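Local coordinates for protein LamCAT (Aquimarina, PDB 6JH5) that probably hydrolyses laminarin, a beta-1,3-glucan, as a family 16 glycoside hydrolase from a marine bacterium, and carries a bound calcium ion, at residues A[86-92]-A[218-224]; A[77-81]-A[162-166]; A[127-133]-A[145-151]. One frame throughout, in Å; residues are numbered along the deposited sequence.

Contact 1: residues A[86-92]-A[218-224]; sequences RIAMPSF and AFPARML
An antiparallel strand pairing, continued by side-chain packing, joins residues 86-92, at the end of strand 81-88, to residues 218-224, leading into strand 221-232. The axes of strands 86-88 and 221-224 approach to 5.4 Å at 166°. Ala88 and Leu224 form a hydrogen-bonded pair, CA to CA 5.1 Å, with Ala88 N to Leu224 O and Leu224 N to Ala88 O both 2.9 Å. Both strands belong to one sheet of the family 16 beta-jelly-roll sandwich. Met223, extended (ttt), brings CE to 4.1 Å from Ile87 CG2 and packs on Met203 of the other sheet. Beyond Met89 the backbone pairing ends, though Pro90 CD stays 3.3 Å from Arg222 O and Pro90 CG 3.9 Å from Ala221 CB. Phe92, chi1 p, turns its ring toward Ala218, Phe219 and Ala221; the Phe219-Pro220 peptide is cis. Ala218 CB makes a CH-pi contact 3.7 Å from the Phe92 centroid. The Phe92 edge meets the Phe219 face in a T-shaped pair, centroids 5.3 Å apart, planes at 71°; both rings touch Ile205.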
loop_
_atom_site.group_PDB
_atom_site.type_symbol
_atom_site.label_atom_id
_atom_site.label_comp_id
_atom_site.label_asym_id
_atom_site.label_seq_id
_atom_site.Cartn_x
_atom_site.Cartn_y
_atom_site.Cartn_z
ATOM N N ARG A 86 5.662 -0.410 10.055
ATOM C CA ARG A 86 5.613 -1.634 10.885
ATOM C C ARG A 86 4.141 -2.030 10.947
ATOM O O ARG A 86 3.387 -1.276 11.461
ATOM C CB ARG A 86 6.165 -1.321 12.267
ATOM C CG ARG A 86 6.188 -2.521 13.194
ATOM C CD ARG A 86 7.126 -2.313 14.369
ATOM N NE ARG A 86 7.148 -3.498 15.193
ATOM C CZ ARG A 86 6.495 -3.664 16.322
ATOM N NH1 ARG A 86 5.756 -2.712 16.839
ATOM N NH2 ARG A 86 6.562 -4.816 16.950
ATOM N N ILE A 87 3.815 -3.161 10.320
ATOM C CA ILE A 87 2.408 -3.581 10.113
ATOM C C ILE A 87 2.184 -5.027 10.545
ATOM O O ILE A 87 3.032 -5.819 10.294
ATOM C CB ILE A 87 2.116 -3.495 8.608
ATOM C CG1 ILE A 87 2.429 -2.102 8.071
ATOM C CG2 ILE A 87 0.689 -3.892 8.281
ATOM C CD1 ILE A 87 2.193 -1.982 6.576
ATOM N N ALA A 88 1.035 -5.244 11.166
ATOM C CA ALA A 88 0.501 -6.568 11.515
ATOM C C ALA A 88 -0.822 -6.646 10.756
ATOM O O ALA A 88 -1.575 -5.753 10.849
ATOM C CB ALA A 88 0.321 -6.723 13.007
ATOM N N MET A 89 -1.019 -7.697 9.985
ATOM C CA MET A 89 -2.241 -7.715 9.165
ATOM C C MET A 89 -2.979 -9.036 9.324
ATOM O O MET A 89 -2.374 -10.001 9.654
ATOM C CB MET A 89 -1.886 -7.503 7.688
ATOM C CG MET A 89 -1.167 -8.670 7.061
ATOM S SD MET A 89 -0.291 -8.148 5.554
ATOM C CE MET A 89 1.240 -7.503 6.227
ATOM N N PRO A 90 -4.279 -9.081 9.027
ATOM C CA PRO A 90 -5.024 -10.319 9.119
ATOM C C PRO A 90 -4.656 -11.246 7.952
ATOM O O PRO A 90 -4.128 -10.836 6.995
ATOM C CB PRO A 90 -6.496 -9.936 8.972
ATOM C CG PRO A 90 -6.521 -8.469 8.747
ATOM C CD PRO A 90 -5.099 -7.976 8.570
ATOM N N SER A 91 -4.991 -12.510 8.121
ATOM C CA SER A 91 -4.734 -13.527 7.087
ATOM C C SER A 91 -6.021 -14.341 6.951
ATOM O O SER A 91 -6.334 -15.099 7.822
ATOM C CB SER A 91 -3.558 -14.360 7.516
ATOM O OG SER A 91 -3.311 -15.415 6.611
ATOM N N PHE A 92 -6.765 -14.093 5.889
ATOM C CA PHE A 92 -8.027 -14.825 5.662
ATOM C C PHE A 92 -8.379 -14.768 4.179
ATOM O O PHE A 92 -7.960 -13.881 3.504
ATOM C CB PHE A 92 -9.168 -14.281 6.521
ATOM C CG PHE A 92 -9.579 -12.861 6.250
ATOM C CD1 PHE A 92 -9.001 -11.817 6.941
ATOM C CD2 PHE A 92 -10.561 -12.586 5.326
ATOM C CE1 PHE A 92 -9.408 -10.521 6.698
ATOM C CE2 PHE A 92 -10.963 -11.290 5.085
ATOM C CZ PHE A 92 -10.391 -10.267 5.785
ATOM N N ALA A 218 -14.182 -14.176 9.217
ATOM C CA ALA A 218 -12.951 -13.451 9.586
ATOM C C ALA A 218 -13.262 -11.980 9.917
ATOM O O ALA A 218 -12.346 -11.235 10.131
ATOM C CB ALA A 218 -11.971 -13.561 8.456
ATOM N N PHE A 219 -14.536 -11.615 9.973
ATOM C CA PHE A 219 -14.947 -10.216 10.237
ATOM C C PHE A 219 -15.451 -10.074 11.666
ATOM O O PHE A 219 -16.159 -10.932 12.100
ATOM C CB PHE A 219 -15.976 -9.756 9.206
ATOM C CG PHE A 219 -15.414 -9.724 7.812
ATOM C CD1 PHE A 219 -15.473 -10.826 6.992
ATOM C CD2 PHE A 219 -14.811 -8.586 7.334
ATOM C CE1 PHE A 219 -14.928 -10.792 5.724
ATOM C CE2 PHE A 219 -14.271 -8.551 6.064
ATOM C CZ PHE A 219 -14.337 -9.652 5.258
ATOM N N PRO A 220 -15.127 -8.990 12.389
ATOM C CA PRO A 220 -14.254 -7.916 11.908
ATOM C C PRO A 220 -12.756 -8.256 11.861
ATOM O O PRO A 220 -12.295 -8.980 12.662
ATOM C CB PRO A 220 -14.538 -6.788 12.908
ATOM C CG PRO A 220 -14.812 -7.533 14.177
ATOM C CD PRO A 220 -15.655 -8.703 13.711
ATOM N N ALA A 221 -12.048 -7.659 10.907
ATOM C CA ALA A 221 -10.619 -7.962 10.729
ATOM C C ALA A 221 -9.814 -6.675 10.912
ATOM O O ALA A 221 -10.201 -5.690 10.373
ATOM C CB ALA A 221 -10.418 -8.545 9.362
ATOM N N ARG A 222 -8.702 -6.774 11.614
ATOM C CA ARG A 222 -7.903 -5.570 11.940
ATOM C C ARG A 222 -6.516 -5.578 11.305
ATOM O O ARG A 222 -5.779 -6.502 11.495
ATOM C CB ARG A 222 -7.762 -5.468 13.459
ATOM C CG ARG A 222 -9.062 -5.098 14.142
ATOM C CD ARG A 222 -9.086 -5.468 15.603
ATOM N NE ARG A 222 -7.983 -4.994 16.399
ATOM C CZ ARG A 222 -8.030 -3.918 17.142
ATOM N NH1 ARG A 222 -9.113 -3.175 17.137
ATOM N NH2 ARG A 222 -7.003 -3.587 17.880
ATOM N N MET A 223 -6.225 -4.494 10.609
ATOM C CA MET A 223 -4.868 -4.243 10.084
ATOM C C MET A 223 -4.273 -3.180 11.017
ATOM O O MET A 223 -4.883 -2.152 11.185
ATOM C CB MET A 223 -4.917 -3.740 8.639
ATOM C CG MET A 223 -3.603 -3.279 8.103
ATOM S SD MET A 223 -3.862 -2.721 6.376
ATOM C CE MET A 223 -2.198 -2.243 5.918
ATOM N N LEU A 224 -3.137 -3.497 11.626
ATOM C CA LEU A 224 -2.494 -2.583 12.591
ATOM C C LEU A 224 -1.212 -1.967 12.026
ATOM O O LEU A 224 -0.357 -2.686 11.585
ATOM C CB LEU A 224 -2.182 -3.364 13.863
ATOM C CG LEU A 224 -3.338 -4.219 14.373
ATOM C CD1 LEU A 224 -2.868 -5.039 15.561
ATOM C CD2 LEU A 224 -4.523 -3.365 14.766
#

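Contact 2: residues A[77-81]-A[162-166]; sequences SWKYG and IEWDA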
loop_
_atom_site.group_PDB
_atom_site.type_symbol
_atom_site.label_atom_id
_atom_site.label_comp_id
_atom_site.label_asym_id
_atom_site.label_seq_id
_atom_site.Cartn_x
_atom_site.Cartn_y
_atom_site.Cartn_z
ATOM N N SER A 77 4.420 14.274 -0.160
ATOM C CA SER A 77 4.964 13.415 -1.233
ATOM C C SER A 77 6.473 13.594 -1.306
ATOM O O SER A 77 6.987 14.535 -0.765
ATOM C CB SER A 77 4.319 13.611 -2.547
ATOM O OG SER A 77 4.651 14.869 -3.029
ATOM N N TRP A 78 7.129 12.568 -1.828
ATOM C CA TRP A 78 8.600 12.509 -1.835
ATOM C C TRP A 78 9.150 11.957 -3.151
ATOM O O TRP A 78 8.551 11.112 -3.728
ATOM C CB TRP A 78 9.057 11.589 -0.699
ATOM C CG TRP A 78 8.513 11.969 0.640
ATOM C CD1 TRP A 78 9.097 12.777 1.569
ATOM C CD2 TRP A 78 7.274 11.534 1.212
ATOM N NE1 TRP A 78 8.296 12.891 2.661
ATOM C CE2 TRP A 78 7.169 12.150 2.469
ATOM C CE3 TRP A 78 6.247 10.713 0.778
ATOM C CZ2 TRP A 78 6.082 11.945 3.298
ATOM C CZ3 TRP A 78 5.166 10.518 1.588
ATOM C CH2 TRP A 78 5.088 11.125 2.832
ATOM N N LYS A 79 10.318 12.457 -3.528
ATOM C CA LYS A 79 11.074 11.916 -4.670
ATOM C C LYS A 79 12.349 11.342 -4.078
ATOM O O LYS A 79 13.144 12.106 -3.609
ATOM C CB LYS A 79 11.445 13.012 -5.660
ATOM C CG LYS A 79 12.231 12.490 -6.850
ATOM C CD LYS A 79 12.506 13.624 -7.779
ATOM C CE LYS A 79 13.646 13.406 -8.725
ATOM N NZ LYS A 79 13.703 14.504 -9.713
ATOM N N TYR A 80 12.392 10.010 -4.006
ATOM C CA TYR A 80 13.473 9.147 -3.482
ATOM C C TYR A 80 13.373 9.075 -1.954
ATOM O O TYR A 80 12.831 9.973 -1.349
ATOM C CB TYR A 80 14.851 9.640 -3.923
ATOM C CG TYR A 80 14.998 9.818 -5.407
ATOM C CD1 TYR A 80 14.427 8.933 -6.291
ATOM C CD2 TYR A 80 15.696 10.885 -5.924
ATOM C CE1 TYR A 80 14.550 9.107 -7.655
ATOM C CE2 TYR A 80 15.842 11.064 -7.284
ATOM C CZ TYR A 80 15.252 10.178 -8.156
ATOM O OH TYR A 80 15.382 10.371 -9.486
ATOM N N GLY A 81 13.956 8.035 -1.381
ATOM C CA GLY A 81 13.988 7.929 0.083
ATOM C C GLY A 81 13.833 6.502 0.559
ATOM O O GLY A 81 13.804 5.641 -0.254
ATOM N N ILE A 162 11.034 0.103 1.474
ATOM C CA ILE A 162 11.716 0.294 0.174
ATOM C C ILE A 162 12.835 1.303 0.382
ATOM O O ILE A 162 12.702 2.121 1.212
ATOM C CB ILE A 162 10.821 0.761 -0.989
ATOM C CG1 ILE A 162 10.035 2.028 -0.660
ATOM C CG2 ILE A 162 9.946 -0.383 -1.469
ATOM C CD1 ILE A 162 9.555 2.785 -1.860
ATOM N N GLU A 163 13.902 1.120 -0.372
ATOM C CA GLU A 163 14.972 2.129 -0.502
ATOM C C GLU A 163 14.909 2.518 -1.973
ATOM O O GLU A 163 14.951 1.668 -2.778
ATOM C CB GLU A 163 16.329 1.611 -0.044
ATOM C CG GLU A 163 16.402 1.417 1.452
ATOM C CD GLU A 163 17.758 0.915 1.884
ATOM O OE1 GLU A 163 18.624 0.860 1.053
ATOM O OE2 GLU A 163 17.887 0.558 3.011
ATOM N N TRP A 164 14.772 3.801 -2.231
ATOM C CA TRP A 164 14.550 4.277 -3.607
ATOM C C TRP A 164 15.491 5.441 -3.889
ATOM O O TRP A 164 15.550 6.331 -3.120
ATOM C CB TRP A 164 13.078 4.670 -3.674
ATOM C CG TRP A 164 12.576 5.483 -4.818
ATOM C CD1 TRP A 164 12.956 5.460 -6.123
ATOM C CD2 TRP A 164 11.504 6.426 -4.733
ATOM N NE1 TRP A 164 12.194 6.326 -6.851
ATOM C CE2 TRP A 164 11.312 6.944 -6.021
ATOM C CE3 TRP A 164 10.705 6.885 -3.689
ATOM C CZ2 TRP A 164 10.345 7.904 -6.277
ATOM C CZ3 TRP A 164 9.759 7.832 -3.947
ATOM C CH2 TRP A 164 9.588 8.338 -5.223
ATOM N N ASP A 165 16.197 5.340 -4.987
ATOM C CA ASP A 165 17.076 6.434 -5.441
ATOM C C ASP A 165 16.931 6.557 -6.955
ATOM O O ASP A 165 16.157 5.890 -7.532
ATOM C CB ASP A 165 18.503 6.338 -4.908
ATOM C CG ASP A 165 19.387 5.279 -5.543
ATOM O OD1 ASP A 165 18.980 4.685 -6.504
ATOM O OD2 ASP A 165 20.461 5.064 -5.008
ATOM N N ALA A 166 17.760 7.397 -7.551
ATOM C CA ALA A 166 17.686 7.648 -9.004
ATOM C C ALA A 166 18.069 6.406 -9.812
ATOM O O ALA A 166 17.793 6.399 -10.977
ATOM C CB ALA A 166 18.589 8.801 -9.362
#
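Two backbone hydrogen bonds tie the start of strand 81-88 to the end of strand 158-164: Gly81 N to Trp164 O and Trp164 N to Gly81 O, both 2.9 Å, an antiparallel hydrogen-bonded pair. Gly81, at phi 143°, would jam a CB against the carbonyl of Tyr80, so glycine is called for here. Around the pair, side-chain polar ends look elsewhere: Tyr80 OH bonds His194 ND1, and Trp164 NE1 bonds the carbonyl O of Phe193. The Trp164 indole lies flat against the incoming backbone, its face under Tyr80 N, 3.4 Å from CZ3, and under Tyr80 CA, 4.0 Å from the five-membered ring centroid. The Tyr80 ring stands T-shaped on that same five-membered ring, centroids 5.0 Å apart and planes at 81°, while its own face rests over the Asp165-Ala166 peptide; Tyr80 CZ is 3.8 Å from Ala166 CB. Here a loop enters a sheet of the family 16 jelly-roll sandwich, with Tyr80 and Trp164 packed against each other where strand 81-88 begins beside strand 158-164.

Contact 3: residues A[127-133]-A[145-151]; sequences AQTHGTI and YSGSIPV
Strands 128-133 and 145-150 run antiparallel, axes 4.6 Å apart at 159°, as the two arms of the hairpin 128-136/142-150. Residues 128-133 and 145-150 are extended; Ala127 (phi/psi -95/41) is not. The hydrogen-bonded pairs are Thr129 with Ile149 (N to O both ways, 3.1 Å), Gly131 with Gly147 (N to O both ways, 2.9 Å) and Ile133 with Tyr145 (Ile133 N to Tyr145 O 3.1 Å, Tyr145 N to Ile133 O 3.0 Å). Alternating with them are the non-hydrogen-bonded pairs Gln128-Pro150, His130-Ser148 and Thr132-Ser146, CA to CA 4.0, 4.3 and 4.1 Å, and Val151 N to Ala127 O, 3.0 Å, adds one more bond.

The face with His130, Thr132, Ser146 and Ser148 is polar. Thr132 OG1 (chi1 m) and Ser146 OG (chi1 t) hydrogen-bond at 2.7 Å. One water links His130 ND1 (2.7 Å) to Ser146 OG (2.8 Å); another links Gln128 OE1 (2.8 Å) to Ser148 OG (3.0 Å). The Gln128 NE2 and His130 NE2 ends both go to Glu126 OE1. On the other face, Ile133 CG1 meets Tyr145 CB at 4.1 Å.

That apolar face packs on strands 168-173 and 176-182 of the opposing jelly-roll layer. Beside the hairpin, strand 128-136 pairs with the segment carrying Asp118 and Glu121, part of the EIDIME motif that in family 16 relatives carries the catalytic nucleophile and acid/base, and His130 stacks edge-to-face with Trp209.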
loop_
_atom_site.group_PDB
_atom_site.type_symbol
_atom_site.label_atom_id
_atom_site.label_comp_id
_atom_site.label_asym_id
_atom_site.label_seq_id
_atom_site.Cartn_x
_atom_site.Cartn_y
_atom_site.Cartn_z
ATOM N N ALA A 127 1.584 -17.439 2.718
ATOM C CA ALA A 127 2.676 -17.353 3.700
ATOM C C ALA A 127 3.822 -16.542 3.084
ATOM O O ALA A 127 4.941 -16.933 3.181
ATOM C CB ALA A 127 3.134 -18.728 4.111
ATOM N N GLN A 128 3.473 -15.474 2.393
ATOM C CA GLN A 128 4.482 -14.600 1.764
ATOM C C GLN A 128 3.841 -13.245 1.481
ATOM O O GLN A 128 2.643 -13.137 1.519
ATOM C CB GLN A 128 4.919 -15.161 0.422
ATOM C CG GLN A 128 3.762 -15.221 -0.554
ATOM C CD GLN A 128 4.079 -15.904 -1.852
ATOM O OE1 GLN A 128 5.216 -16.161 -2.154
ATOM N NE2 GLN A 128 3.053 -16.179 -2.629
ATOM N N THR A 129 4.690 -12.269 1.211
ATOM C CA THR A 129 4.225 -10.911 0.844
ATOM C C THR A 129 4.926 -10.506 -0.451
ATOM O O THR A 129 5.911 -11.084 -0.767
ATOM C CB THR A 129 4.403 -9.885 1.961
ATOM O OG1 THR A 129 5.789 -9.719 2.213
ATOM C CG2 THR A 129 3.678 -10.239 3.233
ATOM N N HIS A 130 4.380 -9.507 -1.126
ATOM C CA HIS A 130 4.861 -9.118 -2.462
ATOM C C HIS A 130 5.239 -7.645 -2.526
ATOM O O HIS A 130 4.671 -6.859 -1.820
ATOM C CB HIS A 130 3.743 -9.369 -3.479
ATOM C CG HIS A 130 3.226 -10.768 -3.485
ATOM N ND1 HIS A 130 3.667 -11.700 -4.367
ATOM C CD2 HIS A 130 2.312 -11.383 -2.723
ATOM C CE1 HIS A 130 3.062 -12.832 -4.129
ATOM N NE2 HIS A 130 2.232 -12.665 -3.137
ATOM N N GLY A 131 6.226 -7.365 -3.366
ATOM C CA GLY A 131 6.718 -6.008 -3.646
ATOM C C GLY A 131 6.721 -5.825 -5.140
ATOM O O GLY A 131 7.180 -6.690 -5.803
ATOM N N THR A 132 6.076 -4.769 -5.625
ATOM C CA THR A 132 5.895 -4.640 -7.092
ATOM C C THR A 132 5.957 -3.185 -7.575
ATOM O O THR A 132 5.656 -2.315 -6.816
ATOM C CB THR A 132 4.477 -5.134 -7.426
ATOM O OG1 THR A 132 4.277 -6.398 -6.810
ATOM C CG2 THR A 132 4.157 -5.272 -8.897
ATOM N N ILE A 133 6.380 -3.004 -8.819
ATOM C CA ILE A 133 6.206 -1.690 -9.490
ATOM C C ILE A 133 5.289 -1.900 -10.703
ATOM O O ILE A 133 5.369 -2.916 -11.342
ATOM C CB ILE A 133 7.509 -0.987 -9.915
ATOM C CG1 ILE A 133 8.538 -1.932 -10.537
ATOM C CG2 ILE A 133 8.071 -0.131 -8.784
ATOM C CD1 ILE A 133 9.700 -1.220 -11.170
ATOM N N TYR A 145 6.612 -5.416 -12.472
ATOM C CA TYR A 145 7.786 -6.219 -12.091
ATOM C C TYR A 145 7.654 -6.490 -10.597
ATOM O O TYR A 145 7.695 -5.571 -9.851
ATOM C CB TYR A 145 9.057 -5.473 -12.487
ATOM C CG TYR A 145 10.322 -6.262 -12.332
ATOM C CD1 TYR A 145 10.505 -7.455 -12.986
ATOM C CD2 TYR A 145 11.346 -5.782 -11.550
ATOM C CE1 TYR A 145 11.686 -8.152 -12.864
ATOM C CE2 TYR A 145 12.536 -6.465 -11.420
ATOM C CZ TYR A 145 12.708 -7.663 -12.074
ATOM O OH TYR A 145 13.878 -8.341 -11.960
ATOM N N SER A 146 7.588 -7.763 -10.251
ATOM C CA SER A 146 7.207 -8.130 -8.876
ATOM C C SER A 146 8.136 -9.171 -8.279
ATOM O O SER A 146 8.668 -9.950 -8.993
ATOM C CB SER A 146 5.829 -8.692 -8.900
ATOM O OG SER A 146 5.326 -8.738 -7.610
ATOM N N GLY A 147 8.193 -9.158 -6.960
ATOM C CA GLY A 147 8.981 -10.098 -6.159
ATOM C C GLY A 147 8.263 -10.466 -4.879
ATOM O O GLY A 147 7.368 -9.799 -4.499
ATOM N N SER A 148 8.704 -11.537 -4.250
ATOM C CA SER A 148 8.031 -11.989 -3.020
ATOM C C SER A 148 9.038 -12.556 -2.028
ATOM O O SER A 148 10.125 -12.847 -2.394
ATOM C CB SER A 148 6.976 -12.993 -3.340
ATOM O OG SER A 148 7.572 -14.160 -3.848
ATOM N N ILE A 149 8.602 -12.638 -0.785
ATOM C CA ILE A 149 9.445 -13.201 0.296
ATOM C C ILE A 149 8.546 -13.985 1.251
ATOM O O ILE A 149 7.500 -13.549 1.542
ATOM C CB ILE A 149 10.212 -12.088 1.024
ATOM C CG1 ILE A 149 11.181 -12.671 2.050
ATOM C CG2 ILE A 149 9.257 -11.097 1.661
ATOM C CD1 ILE A 149 12.046 -11.652 2.709
ATOM N N PRO A 150 8.968 -15.172 1.713
ATOM C CA PRO A 150 8.168 -15.894 2.670
ATOM C C PRO A 150 8.089 -15.133 3.991
ATOM O O PRO A 150 9.055 -14.605 4.430
ATOM C CB PRO A 150 8.967 -17.174 2.911
ATOM C CG PRO A 150 9.754 -17.325 1.643
ATOM C CD PRO A 150 10.157 -15.910 1.277
ATOM N N VAL A 151 6.873 -15.042 4.493
ATOM C CA VAL A 151 6.608 -14.451 5.815
ATOM C C VAL A 151 5.662 -15.438 6.478
ATOM O O VAL A 151 4.544 -15.545 6.049
ATOM C CB VAL A 151 5.988 -13.050 5.686
ATOM C CG1 VAL A 151 5.745 -12.451 7.048
ATOM C CG2 VAL A 151 6.886 -12.152 4.865
HETATM O O HOH W 1 8.001 -16.025 -1.601
HETATM O O HOH W 2 5.245 -11.395 -6.585
#

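How the contacts relate
All three contacts lie in the same beta sandwich and do not touch one another. Contact 1 sits at the end of strand 81-88 and contact 2 reaches its first residue, Gly81, so their centres lie 27 Å apart on opposite sides of the chain's centre. Contact 3 belongs to the other layer, 18 Å from contact 1 and 19 Å from contact 2 between centres, with nearest atoms about 5 and 7 Å away. It borders the EIDIME segment, the probable catalytic region. Contact 1 instead neighbours the calcium site of Glu11, Gly49 and Asp226: the Arg86 side chain is about 7 Å from the ion and forms a salt bridge with Asp226.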